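Local coordinates for protein intramolecular trans-sialidase (Macrobdella decora, PDB 3SLI) that probably cleaves sialic acid from sialoglycoconjugates such as 3'-sialyllactose by intramolecular trans-glycosylation, giving 2,7-anhydro-Neu5Ac, at residues I600-D605 with E617-Y622; D641-L646 with F667-I672. All blocks are in the same frame, centred on the assembly; numbering follows the deposited sequence.

Contact 1: residues I600-D605 with E617-Y622; sequences IGLVND and EWKYSY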
loop_
_atom_site.group_PDB
_atom_site.type_symbol
_atom_site.label_atom_id
_atom_site.label_comp_id
_atom_site.label_asym_id
_atom_site.label_seq_id
_atom_site.Cartn_x
_atom_site.Cartn_y
_atom_site.Cartn_z
ATOM N N ILE A 600 1.715 -21.978 -4.703
ATOM C CA ILE A 600 0.882 -22.631 -5.699
ATOM C C ILE A 600 0.195 -23.805 -4.993
ATOM O O ILE A 600 0.860 -24.671 -4.395
ATOM C CB ILE A 600 1.698 -23.136 -6.899
ATOM C CG1 ILE A 600 2.226 -21.946 -7.705
ATOM C CG2 ILE A 600 0.827 -24.018 -7.790
ATOM C CD1 ILE A 600 3.051 -22.340 -8.905
ATOM N N GLY A 601 -1.138 -23.783 -5.010
ATOM C CA GLY A 601 -1.924 -24.833 -4.390
ATOM C C GLY A 601 -2.633 -25.673 -5.436
ATOM O O GLY A 601 -3.352 -25.138 -6.285
ATOM N N LEU A 602 -2.408 -26.983 -5.386
ATOM C CA LEU A 602 -3.011 -27.932 -6.321
ATOM C C LEU A 602 -4.280 -28.519 -5.716
ATOM O O LEU A 602 -4.260 -29.039 -4.595
ATOM C CB LEU A 602 -2.014 -29.048 -6.652
ATOM C CG LEU A 602 -1.036 -28.845 -7.822
ATOM C CD1 LEU A 602 -0.623 -27.390 -8.005
ATOM C CD2 LEU A 602 0.170 -29.758 -7.652
ATOM N N VAL A 603 -5.383 -28.412 -6.453
ATOM C CA VAL A 603 -6.681 -28.909 -6.003
ATOM C C VAL A 603 -6.810 -30.415 -6.231
ATOM O O VAL A 603 -6.634 -30.901 -7.349
ATOM C CB VAL A 603 -7.845 -28.179 -6.725
ATOM C CG1 VAL A 603 -9.195 -28.794 -6.326
ATOM C CG2 VAL A 603 -7.818 -26.682 -6.401
ATOM N N ASN A 604 -7.100 -31.144 -5.159
ATOM C CA ASN A 604 -7.264 -32.592 -5.229
ATOM C C ASN A 604 -8.692 -32.958 -4.851
ATOM O O ASN A 604 -9.300 -32.328 -3.984
ATOM C CB ASN A 604 -6.309 -33.311 -4.262
ATOM C CG ASN A 604 -4.854 -33.202 -4.678
ATOM O OD1 ASN A 604 -4.388 -33.937 -5.543
ATOM N ND2 ASN A 604 -4.128 -32.289 -4.053
ATOM N N ASP A 605 -9.248 -33.938 -5.547
ATOM C CA ASP A 605 -10.584 -34.407 -5.238
ATOM C C ASP A 605 -10.322 -35.548 -4.247
ATOM O O ASP A 605 -9.627 -36.515 -4.572
ATOM C CB ASP A 605 -11.279 -34.918 -6.502
ATOM C CG ASP A 605 -12.737 -35.243 -6.268
ATOM O OD1 ASP A 605 -13.045 -35.887 -5.239
ATOM O OD2 ASP A 605 -13.576 -34.848 -7.106
ATOM N N GLU A 617 -3.381 -28.886 -1.903
ATOM C CA GLU A 617 -2.015 -29.195 -1.495
ATOM C C GLU A 617 -1.112 -28.009 -1.865
ATOM O O GLU A 617 -0.902 -27.730 -3.048
ATOM C CB GLU A 617 -1.509 -30.449 -2.217
ATOM C CG GLU A 617 -0.040 -30.763 -1.925
ATOM C CD GLU A 617 0.591 -31.739 -2.908
ATOM O OE1 GLU A 617 -0.069 -32.123 -3.904
ATOM O OE2 GLU A 617 1.765 -32.110 -2.684
ATOM N N TRP A 618 -0.608 -27.291 -0.866
ATOM C CA TRP A 618 0.271 -26.152 -1.127
ATOM C C TRP A 618 1.676 -26.696 -1.388
ATOM O O TRP A 618 2.537 -26.726 -0.506
ATOM C CB TRP A 618 0.212 -25.162 0.041
ATOM C CG TRP A 618 -1.174 -24.604 0.210
ATOM C CD1 TRP A 618 -2.124 -25.020 1.098
ATOM C CD2 TRP A 618 -1.791 -23.572 -0.583
ATOM N NE1 TRP A 618 -3.292 -24.321 0.903
ATOM C CE2 TRP A 618 -3.115 -23.424 -0.117
ATOM C CE3 TRP A 618 -1.350 -22.766 -1.643
ATOM C CZ2 TRP A 618 -4.010 -22.495 -0.672
ATOM C CZ3 TRP A 618 -2.240 -21.844 -2.199
ATOM C CH2 TRP A 618 -3.556 -21.718 -1.710
ATOM N N LYS A 619 1.881 -27.120 -2.632
ATOM C CA LYS A 619 3.119 -27.748 -3.070
ATOM C C LYS A 619 4.342 -26.868 -3.300
ATOM O O LYS A 619 5.468 -27.314 -3.085
ATOM C CB LYS A 619 2.843 -28.564 -4.336
ATOM C CG LYS A 619 3.950 -29.506 -4.736
ATOM C CD LYS A 619 3.540 -30.325 -5.942
ATOM C CE LYS A 619 4.543 -31.424 -6.217
ATOM N NZ LYS A 619 4.162 -32.188 -7.438
ATOM N N TYR A 620 4.127 -25.635 -3.746
ATOM C CA TYR A 620 5.237 -24.728 -4.043
ATOM C C TYR A 620 5.150 -23.391 -3.313
ATOM O O TYR A 620 4.056 -22.894 -3.048
ATOM C CB TYR A 620 5.279 -24.428 -5.556
ATOM C CG TYR A 620 5.388 -25.641 -6.448
ATOM C CD1 TYR A 620 6.619 -26.261 -6.654
ATOM C CD2 TYR A 620 4.261 -26.166 -7.096
ATOM C CE1 TYR A 620 6.734 -27.376 -7.482
ATOM C CE2 TYR A 620 4.365 -27.283 -7.931
ATOM C CZ TYR A 620 5.610 -27.882 -8.117
ATOM O OH TYR A 620 5.763 -28.972 -8.946
ATOM N N SER A 621 6.309 -22.829 -2.976
ATOM C CA SER A 621 6.383 -21.510 -2.351
ATOM C C SER A 621 7.559 -20.816 -3.023
ATOM O O SER A 621 8.588 -21.443 -3.286
ATOM C CB SER A 621 6.578 -21.567 -0.829
ATOM O OG SER A 621 7.797 -22.181 -0.463
ATOM N N TYR A 622 7.395 -19.531 -3.310
ATOM C CA TYR A 622 8.421 -18.750 -3.982
ATOM C C TYR A 622 8.687 -17.484 -3.181
ATOM O O TYR A 622 7.760 -16.716 -2.923
ATOM C CB TYR A 622 7.923 -18.391 -5.385
ATOM C CG TYR A 622 8.894 -17.585 -6.204
ATOM C CD1 TYR A 622 9.825 -18.218 -7.027
ATOM C CD2 TYR A 622 8.865 -16.188 -6.179
ATOM C CE1 TYR A 622 10.705 -17.487 -7.805
ATOM C CE2 TYR A 622 9.747 -15.442 -6.957
ATOM C CZ TYR A 622 10.661 -16.102 -7.770
ATOM O OH TYR A 622 11.525 -15.385 -8.552
#

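Contact 2: residues D641-L646 with F667-I672; sequences DGQVGL and FEKYSI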
loop_
_atom_site.group_PDB
_atom_site.type_symbol
_atom_site.label_atom_id
_atom_site.label_comp_id
_atom_site.label_asym_id
_atom_site.label_seq_id
_atom_site.Cartn_x
_atom_site.Cartn_y
_atom_site.Cartn_z
ATOM N N ASP A 641 -0.415 -13.490 -21.353
ATOM C CA ASP A 641 0.572 -14.518 -21.683
ATOM C C ASP A 641 0.456 -15.506 -20.514
ATOM O O ASP A 641 -0.488 -15.432 -19.740
ATOM C CB ASP A 641 2.005 -13.944 -21.846
ATOM C CG ASP A 641 2.510 -13.159 -20.622
ATOM O OD1 ASP A 641 1.888 -13.188 -19.539
ATOM O OD2 ASP A 641 3.565 -12.503 -20.750
ATOM N N GLY A 642 1.384 -16.424 -20.334
ATOM C CA GLY A 642 1.184 -17.320 -19.200
ATOM C C GLY A 642 1.491 -16.741 -17.818
ATOM O O GLY A 642 1.080 -17.292 -16.800
ATOM N N GLN A 643 2.177 -15.606 -17.784
ATOM C CA GLN A 643 2.620 -15.005 -16.535
ATOM C C GLN A 643 1.631 -14.582 -15.459
ATOM O O GLN A 643 0.458 -14.322 -15.714
ATOM C CB GLN A 643 3.584 -13.857 -16.830
ATOM C CG GLN A 643 4.832 -14.280 -17.588
ATOM C CD GLN A 643 5.849 -13.163 -17.658
ATOM O OE1 GLN A 643 5.688 -12.206 -18.414
ATOM N NE2 GLN A 643 6.882 -13.257 -16.846
ATOM N N VAL A 644 2.149 -14.515 -14.236
ATOM C CA VAL A 644 1.388 -14.106 -13.072
ATOM C C VAL A 644 1.910 -12.728 -12.654
ATOM O O VAL A 644 3.088 -12.584 -12.305
ATOM C CB VAL A 644 1.577 -15.121 -11.899
ATOM C CG1 VAL A 644 0.864 -14.638 -10.647
ATOM C CG2 VAL A 644 1.064 -16.499 -12.306
ATOM N N GLY A 645 1.061 -11.712 -12.787
ATOM C CA GLY A 645 1.421 -10.361 -12.396
ATOM C C GLY A 645 1.213 -10.188 -10.899
ATOM O O GLY A 645 0.362 -10.864 -10.303
ATOM N N LEU A 646 1.964 -9.272 -10.292
ATOM C CA LEU A 646 1.875 -9.023 -8.856
ATOM C C LEU A 646 2.051 -7.533 -8.564
ATOM O O LEU A 646 3.067 -6.947 -8.939
ATOM C CB LEU A 646 2.982 -9.818 -8.132
ATOM C CG LEU A 646 3.050 -10.150 -6.628
ATOM C CD1 LEU A 646 4.399 -9.744 -6.052
ATOM C CD2 LEU A 646 1.916 -9.566 -5.837
ATOM N N PHE A 667 5.062 -3.382 -9.259
ATOM C CA PHE A 667 4.450 -4.345 -10.167
ATOM C C PHE A 667 5.533 -5.266 -10.728
ATOM O O PHE A 667 6.505 -4.798 -11.332
ATOM C CB PHE A 667 3.714 -3.615 -11.305
ATOM C CG PHE A 667 3.128 -4.542 -12.348
ATOM C CD1 PHE A 667 2.094 -5.427 -12.019
ATOM C CD2 PHE A 667 3.644 -4.571 -13.645
ATOM C CE1 PHE A 667 1.590 -6.326 -12.963
ATOM C CE2 PHE A 667 3.146 -5.469 -14.597
ATOM C CZ PHE A 667 2.117 -6.350 -14.252
ATOM N N GLU A 668 5.384 -6.568 -10.490
ATOM C CA GLU A 668 6.329 -7.575 -10.968
ATOM C C GLU A 668 5.573 -8.728 -11.658
ATOM O O GLU A 668 4.385 -8.921 -11.409
ATOM C CB GLU A 668 7.182 -8.090 -9.801
ATOM C CG GLU A 668 8.027 -6.979 -9.152
ATOM C CD GLU A 668 8.841 -7.426 -7.943
ATOM O OE1 GLU A 668 9.000 -8.640 -7.714
ATOM O OE2 GLU A 668 9.344 -6.542 -7.219
ATOM N N LYS A 669 6.255 -9.456 -12.543
ATOM C CA LYS A 669 5.668 -10.573 -13.291
ATOM C C LYS A 669 6.529 -11.809 -13.073
ATOM O O LYS A 669 7.756 -11.707 -13.033
ATOM C CB LYS A 669 5.681 -10.290 -14.797
ATOM C CG LYS A 669 5.001 -9.021 -15.265
ATOM C CD LYS A 669 5.307 -8.838 -16.745
ATOM C CE LYS A 669 4.597 -7.644 -17.343
ATOM N NZ LYS A 669 4.867 -7.554 -18.805
ATOM N N TYR A 670 5.895 -12.976 -13.016
ATOM C CA TYR A 670 6.601 -14.236 -12.801
ATOM C C TYR A 670 5.988 -15.347 -13.642
ATOM O O TYR A 670 4.765 -15.409 -13.799
ATOM C CB TYR A 670 6.521 -14.641 -11.322
ATOM C CG TYR A 670 7.201 -13.687 -10.363
ATOM C CD1 TYR A 670 8.577 -13.749 -10.164
ATOM C CD2 TYR A 670 6.473 -12.716 -9.662
ATOM C CE1 TYR A 670 9.220 -12.871 -9.295
ATOM C CE2 TYR A 670 7.109 -11.829 -8.787
ATOM C CZ TYR A 670 8.485 -11.919 -8.613
ATOM O OH TYR A 670 9.144 -11.079 -7.749
ATOM N N SER A 671 6.832 -16.198 -14.216
ATOM C CA SER A 671 6.342 -17.320 -15.011
ATOM C C SER A 671 6.074 -18.498 -14.066
ATOM O O SER A 671 6.627 -18.548 -12.958
ATOM C CB SER A 671 7.365 -17.728 -16.092
ATOM O OG SER A 671 8.567 -18.248 -15.533
ATOM N N ILE A 672 5.244 -19.448 -14.496
ATOM C CA ILE A 672 4.954 -20.612 -13.664
ATOM C C ILE A 672 6.259 -21.376 -13.444
ATOM O O ILE A 672 6.496 -21.915 -12.364
ATOM C CB ILE A 672 3.858 -21.525 -14.289
ATOM C CG1 ILE A 672 2.535 -20.755 -14.388
ATOM C CG2 ILE A 672 3.651 -22.789 -13.437
ATOM C CD1 ILE A 672 2.016 -20.207 -13.058
#

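Contact 1: residues I600-D605 with E617-Y622
Ile600 pairs with Tyr620 and Leu602 with Glu617 in an antiparallel beta hairpin, the last two strands of a four-stranded sheet consistent with a blade of the sialidase beta-propeller. The hairpin carries a classic beta bulge, with Lys619 and Tyr620 both facing Ile600.

The backbone bonds change in strength along the ladder. At Leu602 the pair is firm: its N donates to Glu617 O at 2.9 Å, and Glu617 N returns a bond to Leu602 O. At the bulge, Ile600 N reaches Tyr620 O at 3.0 Å, but the return bond from Tyr620 N to Ile600 O is weak at 3.5 Å. Trp618 is the centre of an inverse gamma turn, in which Lys619 N makes a weak bond to Glu617 O. That oxygen also meets a CA-H of Gly601, at 3.4 Å from CA.

Packing differs on the two faces. Trp618 has CG beside its own backbone N (chi1 -62°), and this swings the six-membered half of the indole against Gly601, which presents no side chain to it; the ring also packs on Ile582 and Leu584 of strand 579-587, beyond 596-605. On the face of Ile600, Leu602 and Tyr620, Ile600 CB meets the edge of the tyrosine ring at CD2, 4.0 Å away. The extended Lys619 chain passes Leu602 on its way to Asp577, where NZ forms a salt bridge and Tyr620 OH a hydrogen bond, both to OD2. Asn604, its OD1 bonded to Lys579, rests ND2 3.7 Å from Glu617 CB.

Contact 2: residues D641-L646 with F667-I672
Val644 and Tyr670 exchange two backbone hydrogen bonds, 2.8 Å from Val644 N to Tyr670 O and 2.9 Å from Tyr670 N to Val644 O. Leu646 and Glu668 form the next such pair, so the last two strands of this three-stranded antiparallel sheet stay in regular register. Between the two hydrogen-bonded pairs lies the non-hydrogen-bonded pair Gly645 and Lys669, where CA-H groups also approach the carbonyl oxygens: Gly645 CA sits 3.4 Å from Glu668 O.

Along strand 665-670, Tyr670 OH donates to Glu668 OE1, but the modelled 2.4 Å is too short to be taken at face value, and the exact length of this bond is doubtful. The carboxylate's other oxygen, OE2, takes a salt bridge from Arg101 and a hydrogen bond from Tyr648.

Leu646 lies on the same face, bringing CD1 to the edge of the Tyr670 ring, 4.4 Å from CE2. Farther along, Val644 CG2 touches Ile672 CD1 at 3.9 Å; Ile672 opens the helix 672-675, which Ser671 N-caps with its side chain. On the opposite face, that of Lys669, Phe667 has CG anti to its backbone N (chi1 176°), which carries the ring back beside Leu646 O and Gly645, CE1 lying 4.1 Å from Gly645 CA. Gln643 crosses the lysine chain near Lys669 CB, while Lys669 NZ goes on to Asn255.

The salt bridge from Arg101 and the Tyr648 hydroxyl at OE2 would probably favour the charged form of the buried Glu668.

Overall arrangement
Both contacts join antiparallel strands, but in successive sheets consistent with neighbouring blades of the propeller. Contact 1 lies about 27 Å and contact 2 about 19 Å from the centre of the chain, with three of eight and six of eleven touching residues buried, respectively. The ladder of contact 2 is even; that of contact 1 is broken by a bulge. Polar chemistry differs: at the hairpin Lys619 pairs with Asp577, whereas contact 2 keeps a carboxylate inside. Their centres are about 17 Å apart, and they touch through an edge-to-face pair of rings, Tyr622 OH approaching Tyr670 CE1 to 3.5 Å. Thr676, just after the C-terminal helix, packs on Ile600 and Tyr620; its OG1 hydrogen-bonds Ile672 O.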